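PDB 2WP0: chromosomal replication initiator protein DnaA from Helicobacter pylori, which probably initiates and regulates chromosomal replication by binding the replication origin in its ATP form, and is represented here by its N-terminal, probably modulator-binding domain I. Local coordinates for residues 5-10 against 33-38; 44-49 against 84-89; 27-32 against 52-57. One frame throughout, in Å; residues are numbered along the deposited sequence.

Contact 1: 5-10 against 33-38; sequences NNIEKE and LKYNPN
Glu8, in the first turns of helix 6-16, and Tyr35, on the short strand 34-35, bury the most surface between 5-10 and 33-38: their stems touch at CB, and the Glu8 carboxylate reaches the Tyr35 backbone. Glu8 CB lies 4.0 Å from Tyr35 CB. CG of Glu8 is anti to its backbone N (chi1 174°) and the chain runs on extended, which carries the carboxylate to the strand. There Glu8 OE2 accepts a weak hydrogen bond from Tyr35 N at 3.5 Å, with an angle of 150° at the hydrogen. Its other oxygen lies over the aliphatic part of Lys34, whose chain bends at its far end. The salt bridge from Glu8 OE1 to Lys34 NZ is long, at 4.0 Å.

Ile7 supplies the apolar half. Its methyl CG2 approaches Tyr35 CE2 at 3.9 Å and its CD1 reaches the same ring atom at 4.1 Å, so both branches gather at CE2, the two side chains crossing obliquely. Over one face of this ring stands Pro37 N, displaced toward the rim. Val75 against Ile7 and Met77 against Tyr35 extend the apolar cluster into the loop that follows helix 52-71.

The contact thus seats the start of the first helix on the edge strand of the small sheet of domain I. Glu8 and Tyr35 share the burial about equally and Ile7 adds the apolar side, while the carboxylate, in a partly exposed place, is tied by one weak bond and one long ion pair, so its polar links are likely to be modest.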
# COMPACT_ATOMS: atom_id res chain seq x y z
N ASN D 5 34.10 -33.99 21.02
CA ASN D 5 33.18 -34.14 22.14
C ASN D 5 33.68 -33.37 23.34
O ASN D 5 32.90 -32.91 24.17
CB ASN D 5 32.95 -35.62 22.49
CG ASN D 5 34.22 -36.48 22.37
OD1 ASN D 5 35.34 -35.95 22.29
ND2 ASN D 5 34.05 -37.81 22.36
N ASN D 6 35.00 -33.25 23.43
CA ASN D 6 35.63 -32.42 24.44
C ASN D 6 35.88 -31.04 23.86
O ASN D 6 35.60 -30.02 24.49
CB ASN D 6 36.97 -33.02 24.87
CG ASN D 6 37.51 -32.37 26.14
OD1 ASN D 6 36.95 -32.57 27.22
ND2 ASN D 6 38.59 -31.59 26.01
N ILE D 7 36.40 -31.03 22.64
CA ILE D 7 36.53 -29.80 21.87
C ILE D 7 35.18 -29.11 21.77
O ILE D 7 35.09 -27.90 21.95
CB ILE D 7 37.02 -30.09 20.46
CG1 ILE D 7 38.29 -30.94 20.49
CG2 ILE D 7 37.24 -28.81 19.71
CD1 ILE D 7 38.82 -31.27 19.11
N GLU D 8 34.15 -29.89 21.45
CA GLU D 8 32.80 -29.35 21.37
C GLU D 8 32.59 -28.49 22.60
O GLU D 8 32.66 -27.25 22.55
CB GLU D 8 31.74 -30.47 21.35
CG GLU D 8 30.29 -29.98 21.40
CD GLU D 8 29.36 -30.95 20.72
OE1 GLU D 8 28.13 -30.79 20.83
OE2 GLU D 8 29.86 -31.88 20.07
N LYS D 9 32.33 -29.18 23.70
CA LYS D 9 32.20 -28.55 25.00
C LYS D 9 32.96 -27.23 25.07
O LYS D 9 32.44 -26.24 25.58
CB LYS D 9 32.72 -29.50 26.07
CG LYS D 9 31.83 -29.59 27.28
CD LYS D 9 30.55 -30.31 26.91
CE LYS D 9 29.42 -29.93 27.84
NZ LYS D 9 28.21 -30.72 27.49
N GLU D 10 34.20 -27.19 24.57
CA GLU D 10 35.02 -26.05 24.94
C GLU D 10 35.04 -24.87 23.97
O GLU D 10 35.19 -23.73 24.39
CB GLU D 10 36.41 -26.49 25.36
CG GLU D 10 36.40 -27.58 26.44
CD GLU D 10 35.31 -27.39 27.51
OE1 GLU D 10 35.65 -27.43 28.71
OE2 GLU D 10 34.13 -27.22 27.16
N LEU D 33 24.58 -25.67 18.73
CA LEU D 33 25.61 -25.93 17.75
C LEU D 33 26.40 -27.17 18.16
O LEU D 33 26.62 -27.41 19.35
CB LEU D 33 26.55 -24.72 17.74
CG LEU D 33 27.05 -24.15 16.44
CD1 LEU D 33 26.10 -24.55 15.36
CD2 LEU D 33 27.12 -22.64 16.59
N LYS D 34 26.84 -27.98 17.21
CA LYS D 34 27.69 -29.07 17.65
C LYS D 34 28.75 -29.49 16.67
O LYS D 34 28.55 -29.45 15.46
CB LYS D 34 26.88 -30.26 18.14
CG LYS D 34 26.05 -30.94 17.10
CD LYS D 34 24.98 -31.68 17.84
CE LYS D 34 25.49 -32.00 19.24
NZ LYS D 34 24.39 -31.99 20.24
N TYR D 35 29.88 -29.90 17.23
CA TYR D 35 31.12 -30.02 16.49
C TYR D 35 31.21 -31.27 15.63
O TYR D 35 30.64 -32.31 15.94
CB TYR D 35 32.32 -29.94 17.43
CG TYR D 35 33.64 -29.74 16.72
CD1 TYR D 35 33.78 -28.77 15.72
CD2 TYR D 35 34.75 -30.50 17.05
CE1 TYR D 35 34.97 -28.58 15.08
CE2 TYR D 35 35.95 -30.32 16.41
CZ TYR D 35 36.06 -29.36 15.43
OH TYR D 35 37.26 -29.18 14.78
N ASN D 36 31.98 -31.13 14.55
CA ASN D 36 32.06 -32.12 13.48
C ASN D 36 33.52 -32.46 13.16
O ASN D 36 34.08 -31.93 12.20
CB ASN D 36 31.38 -31.54 12.25
CG ASN D 36 30.85 -32.60 11.31
OD1 ASN D 36 30.00 -32.32 10.47
ND2 ASN D 36 31.36 -33.82 11.44
N PRO D 37 34.15 -33.33 13.97
CA PRO D 37 35.56 -33.74 13.80
C PRO D 37 35.79 -34.58 12.55
O PRO D 37 36.91 -34.63 12.04
CB PRO D 37 35.85 -34.56 15.06
CG PRO D 37 34.81 -34.13 16.06
CD PRO D 37 33.59 -33.86 15.23
N ASN D 38 34.76 -35.26 12.07
CA ASN D 38 34.78 -35.75 10.71
C ASN D 38 34.46 -34.50 9.91
O ASN D 38 33.62 -33.71 10.33
CB ASN D 38 33.69 -36.82 10.47
CG ASN D 38 33.19 -37.47 11.76
OD1 ASN D 38 32.98 -38.68 11.81
ND2 ASN D 38 32.97 -36.67 12.80

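Contact 2: 44-49 against 84-89; sequences IAFFYA and DVRIEV
Ala45 N donates to Asp84 O at 2.7 Å, with 160° at the hydrogen and the donor nearly along the C=O axis, and this bond opens the parallel pairing of 44-49 with 84-89. From there the partners shift by two residues at a time. Arg86 N returns a bond to Ala45 O at 2.8 Å, Phe47 N donates to Arg86 O at 3.0 Å, and Glu88 N donates to Phe47 O at 2.8 Å; Ala49 N continues the pattern to Glu88 O. Backbone CA-H groups of Phe46 and Ile87 also turn toward the carbonyl oxygens of Arg86 and Phe47.

One side of the sheet carries Ile44, Phe46, Tyr48, Asp84, Arg86 and Glu88. Phe46, its CG anti to the carbonyl carbon (chi1 -81°), runs alongside Arg86, with ring and guanidinium planes 28° apart; the arginine stem packs against CE1 of the ring. Glu88 OE1 comes to 3.5 Å from Phe46 CD1, and Tyr48 sets its ring edge, in plane, toward Glu88 O.

The other side is apolar. Val85 CG1 lies at the edge of the Phe47 ring, near its plane, 4.1 Å from Phe47 CE1; CB of Phe47 sits 4.2 Å from CB of Ile87, and Ile87 also packs on Ala49. Helix 52-71 covers this side, with Leu70 against Val85 and Thr59 against Ile87, completing a beta-alpha-beta unit.

The two strands are therefore tied by regular backbone bonding, while their faces differ in chemistry: one buries aliphatic and aromatic carbon under the helix, the other mixes charged groups with aromatic rings on a partly exposed surface.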
# COMPACT_ATOMS: atom_id res chain seq x y z
N ILE D 44 39.48 -25.46 8.48
CA ILE D 44 38.05 -25.25 8.70
C ILE D 44 37.57 -25.97 9.95
O ILE D 44 38.12 -27.01 10.32
CB ILE D 44 37.15 -25.81 7.57
CG1 ILE D 44 37.66 -25.47 6.19
CG2 ILE D 44 35.72 -25.27 7.70
CD1 ILE D 44 36.70 -25.92 5.13
N ALA D 45 36.54 -25.42 10.57
CA ALA D 45 35.77 -26.12 11.60
C ALA D 45 34.33 -26.35 11.11
O ALA D 45 33.69 -25.44 10.57
CB ALA D 45 35.78 -25.35 12.92
N PHE D 46 33.84 -27.56 11.28
CA PHE D 46 32.47 -27.87 10.91
C PHE D 46 31.61 -28.05 12.15
O PHE D 46 32.00 -28.73 13.10
CB PHE D 46 32.41 -29.13 10.03
CG PHE D 46 32.73 -28.87 8.59
CD1 PHE D 46 31.75 -28.45 7.71
CD2 PHE D 46 34.01 -29.05 8.11
CE1 PHE D 46 32.04 -28.21 6.38
CE2 PHE D 46 34.31 -28.81 6.78
CZ PHE D 46 33.33 -28.39 5.92
N PHE D 47 30.44 -27.41 12.15
CA PHE D 47 29.46 -27.60 13.20
C PHE D 47 28.14 -28.02 12.58
O PHE D 47 27.84 -27.72 11.42
CB PHE D 47 29.24 -26.31 14.01
CG PHE D 47 30.51 -25.68 14.46
CD1 PHE D 47 31.09 -24.68 13.71
CD2 PHE D 47 31.14 -26.12 15.60
CE1 PHE D 47 32.29 -24.11 14.10
CE2 PHE D 47 32.34 -25.55 16.00
CZ PHE D 47 32.91 -24.54 15.25
N TYR D 48 27.34 -28.71 13.39
CA TYR D 48 25.99 -29.04 13.02
C TYR D 48 25.03 -28.14 13.79
O TYR D 48 25.25 -27.81 14.94
CB TYR D 48 25.69 -30.50 13.32
CG TYR D 48 26.23 -31.46 12.30
CD1 TYR D 48 25.90 -31.33 10.95
CD2 TYR D 48 27.04 -32.52 12.67
CE1 TYR D 48 26.38 -32.23 9.99
CE2 TYR D 48 27.53 -33.43 11.73
CZ TYR D 48 27.19 -33.28 10.39
OH TYR D 48 27.66 -34.18 9.45
N ALA D 49 23.97 -27.71 13.11
CA ALA D 49 22.83 -27.10 13.77
C ALA D 49 21.62 -27.97 13.48
O ALA D 49 21.51 -28.58 12.41
CB ALA D 49 22.62 -25.69 13.26
N ASP D 84 38.43 -21.25 8.91
CA ASP D 84 37.10 -20.97 8.36
C ASP D 84 36.06 -21.77 9.15
O ASP D 84 36.37 -22.85 9.67
CB ASP D 84 37.08 -21.38 6.87
CG ASP D 84 35.80 -20.95 6.13
OD1 ASP D 84 35.07 -20.06 6.61
OD2 ASP D 84 35.54 -21.52 5.04
N VAL D 85 34.85 -21.25 9.28
CA VAL D 85 33.79 -22.01 9.93
C VAL D 85 32.68 -22.35 8.94
O VAL D 85 32.29 -21.52 8.11
CB VAL D 85 33.19 -21.27 11.14
CG1 VAL D 85 34.25 -21.00 12.19
CG2 VAL D 85 32.55 -19.98 10.70
N ARG D 86 32.21 -23.59 9.02
CA ARG D 86 31.11 -24.04 8.19
C ARG D 86 30.13 -24.78 9.08
O ARG D 86 30.46 -25.83 9.62
CB ARG D 86 31.60 -24.98 7.09
CG ARG D 86 30.49 -25.48 6.16
CD ARG D 86 30.45 -24.64 4.87
NE ARG D 86 31.75 -24.57 4.21
CZ ARG D 86 32.04 -23.78 3.18
NH1 ARG D 86 31.11 -22.98 2.67
NH2 ARG D 86 33.27 -23.78 2.65
N ILE D 87 28.94 -24.22 9.26
CA ILE D 87 27.90 -24.92 9.99
C ILE D 87 26.82 -25.50 9.06
O ILE D 87 26.53 -24.92 8.00
CB ILE D 87 27.28 -24.05 11.09
CG1 ILE D 87 25.77 -24.24 11.10
CG2 ILE D 87 27.64 -22.60 10.89
CD1 ILE D 87 25.17 -23.91 12.41
N GLU D 88 26.26 -26.64 9.44
CA GLU D 88 25.32 -27.37 8.59
C GLU D 88 24.15 -27.90 9.37
O GLU D 88 24.11 -27.78 10.59
CB GLU D 88 26.03 -28.55 7.95
CG GLU D 88 26.96 -28.21 6.81
CD GLU D 88 27.86 -29.39 6.44
OE1 GLU D 88 28.58 -29.88 7.34
OE2 GLU D 88 27.84 -29.83 5.27
N VAL D 89 23.18 -28.50 8.68
CA VAL D 89 22.09 -29.23 9.33
C VAL D 89 22.48 -30.71 9.50
O VAL D 89 23.38 -31.19 8.81
CB VAL D 89 20.73 -29.08 8.56
CG1 VAL D 89 19.56 -29.54 9.42
CG2 VAL D 89 20.52 -27.65 8.13

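Contact 3: 27-32 against 52-57; sequences ENYFSQ and QVLCTT
Leu54 wedges its two methyls between Tyr29 and Gln32, and van der Waals packing of these methyls on a ring and an amide makes up most of the contact between 27-32 and 52-57. CD2 of Leu54 lies 3.5 Å from Tyr29 CD1, while its CD1 meets the amide end of Gln32, 3.8 Å from Gln32 NE2. Thr57, one turn further on, turns its methyl to the phenol: CG2 is 3.7 Å from Tyr29 CE1, and the two side chains cross at about a right angle.

Gln32 and Thr57 make hydrogen bonds inside their own segments. Gln32 NE2 donates to Asn28 O at 2.8 Å, from above the carbonyl plane, which folds the glutamine side chain back on its own helix end. In Thr57, chi1 of -57° sets OG1 beside the backbone N, where it donates to Val53 O at 2.9 Å, and CG2, anti to that N, faces Tyr29. Thr57 N reaches the same oxygen from the opposite face of its plane.

Between the segments, then, methyls pack on a phenol and an amide, while Tyr29 OH and Gln32 NE2 also bond to the backbone of another protein's chain, consistent with the modulator-binding role inferred for domain I.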
# COMPACT_ATOMS: atom_id res chain seq x y z
N GLU D 27 22.44 -18.96 24.53
CA GLU D 27 21.42 -19.94 24.89
C GLU D 27 20.56 -20.31 23.69
O GLU D 27 20.48 -21.47 23.29
CB GLU D 27 20.53 -19.39 26.01
CG GLU D 27 20.19 -20.41 27.06
CD GLU D 27 21.20 -20.43 28.21
OE1 GLU D 27 21.24 -19.44 28.98
OE2 GLU D 27 21.95 -21.44 28.35
N ASN D 28 19.93 -19.30 23.12
CA ASN D 28 19.05 -19.48 21.99
C ASN D 28 19.74 -20.03 20.74
O ASN D 28 19.15 -20.75 19.95
CB ASN D 28 18.36 -18.16 21.65
CG ASN D 28 17.40 -17.70 22.74
OD1 ASN D 28 17.03 -16.53 22.80
ND2 ASN D 28 16.98 -18.63 23.62
N TYR D 29 21.01 -19.67 20.57
CA TYR D 29 21.71 -20.03 19.34
C TYR D 29 22.84 -21.01 19.62
O TYR D 29 22.72 -22.21 19.34
CB TYR D 29 22.21 -18.77 18.58
CG TYR D 29 21.08 -17.98 17.96
CD1 TYR D 29 20.40 -18.45 16.82
CD2 TYR D 29 20.67 -16.77 18.51
CE1 TYR D 29 19.37 -17.73 16.26
CE2 TYR D 29 19.62 -16.05 17.95
CZ TYR D 29 18.98 -16.53 16.83
OH TYR D 29 17.95 -15.82 16.29
N PHE D 30 23.92 -20.50 20.19
CA PHE D 30 25.19 -21.22 20.20
C PHE D 30 25.16 -22.59 20.87
O PHE D 30 25.79 -23.52 20.40
CB PHE D 30 26.30 -20.35 20.78
CG PHE D 30 26.66 -19.19 19.91
CD1 PHE D 30 27.42 -19.38 18.77
CD2 PHE D 30 26.25 -17.91 20.23
CE1 PHE D 30 27.77 -18.31 17.96
CE2 PHE D 30 26.60 -16.82 19.42
CZ PHE D 30 27.37 -17.02 18.30
N SER D 31 24.42 -22.71 21.97
CA SER D 31 24.32 -23.97 22.69
C SER D 31 23.86 -25.15 21.81
O SER D 31 24.23 -26.31 22.06
CB SER D 31 23.34 -23.80 23.84
OG SER D 31 22.21 -23.07 23.39
N GLN D 32 23.06 -24.84 20.79
CA GLN D 32 22.47 -25.82 19.89
C GLN D 32 23.41 -26.30 18.78
O GLN D 32 23.07 -27.19 18.00
CB GLN D 32 21.25 -25.22 19.22
CG GLN D 32 20.18 -24.71 20.17
CD GLN D 32 18.84 -24.58 19.48
OE1 GLN D 32 18.31 -25.56 18.94
NE2 GLN D 32 18.29 -23.38 19.47
N GLN D 52 17.61 -25.88 9.57
CA GLN D 52 18.05 -24.95 8.55
C GLN D 52 18.06 -23.47 8.96
O GLN D 52 19.04 -22.77 8.70
CB GLN D 52 17.21 -25.11 7.29
CG GLN D 52 17.72 -24.32 6.10
CD GLN D 52 19.16 -24.66 5.75
OE1 GLN D 52 19.49 -25.81 5.47
NE2 GLN D 52 20.02 -23.65 5.76
N VAL D 53 16.98 -22.99 9.57
CA VAL D 53 16.94 -21.61 10.03
C VAL D 53 18.07 -21.32 11.00
O VAL D 53 18.70 -20.26 10.93
CB VAL D 53 15.61 -21.26 10.71
CG1 VAL D 53 15.73 -19.94 11.46
CG2 VAL D 53 14.51 -21.20 9.70
N LEU D 54 18.35 -22.26 11.91
CA LEU D 54 19.49 -22.09 12.83
C LEU D 54 20.80 -22.06 12.08
O LEU D 54 21.64 -21.17 12.29
CB LEU D 54 19.51 -23.15 13.93
CG LEU D 54 18.64 -22.61 15.07
CD1 LEU D 54 17.74 -23.62 15.76
CD2 LEU D 54 19.31 -21.62 16.00
N CYS D 55 20.99 -23.04 11.18
CA CYS D 55 22.19 -23.08 10.38
C CYS D 55 22.38 -21.75 9.63
O CYS D 55 23.50 -21.25 9.50
CB CYS D 55 22.17 -24.25 9.40
SG CYS D 55 23.59 -24.32 8.24
N THR D 56 21.28 -21.17 9.17
CA THR D 56 21.35 -19.94 8.38
C THR D 56 21.51 -18.69 9.22
O THR D 56 22.33 -17.82 8.90
CB THR D 56 20.11 -19.80 7.47
OG1 THR D 56 20.17 -20.81 6.46
CG2 THR D 56 20.07 -18.43 6.80
N THR D 57 20.74 -18.58 10.30
CA THR D 57 20.78 -17.37 11.15
C THR D 57 22.10 -17.26 11.87
O THR D 57 22.75 -16.21 11.86
CB THR D 57 19.65 -17.36 12.17
OG1 THR D 57 18.40 -17.46 11.48
CG2 THR D 57 19.70 -16.06 13.00

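Contact 2 lies nearest the centre of the chain and is the one built on regular backbone bonding. Contact 1, like it partly buried, adjoins it through the sheet, where strands 34-35 and 44-49 are neighbours and Leu33 packs on Ile87; it relies instead on a tyrosine cluster with a weakly tied carboxylate. Contact 3 sets helix 23-30 and the turn after it against helix 52-71, which connects the strands of contact 2, in a buried place where Cys55 rests against Ile87 and Glu88. Its segment 27-32 runs directly into 33-38. Among the three, contact 3 alone meets other protein chains of the assembly.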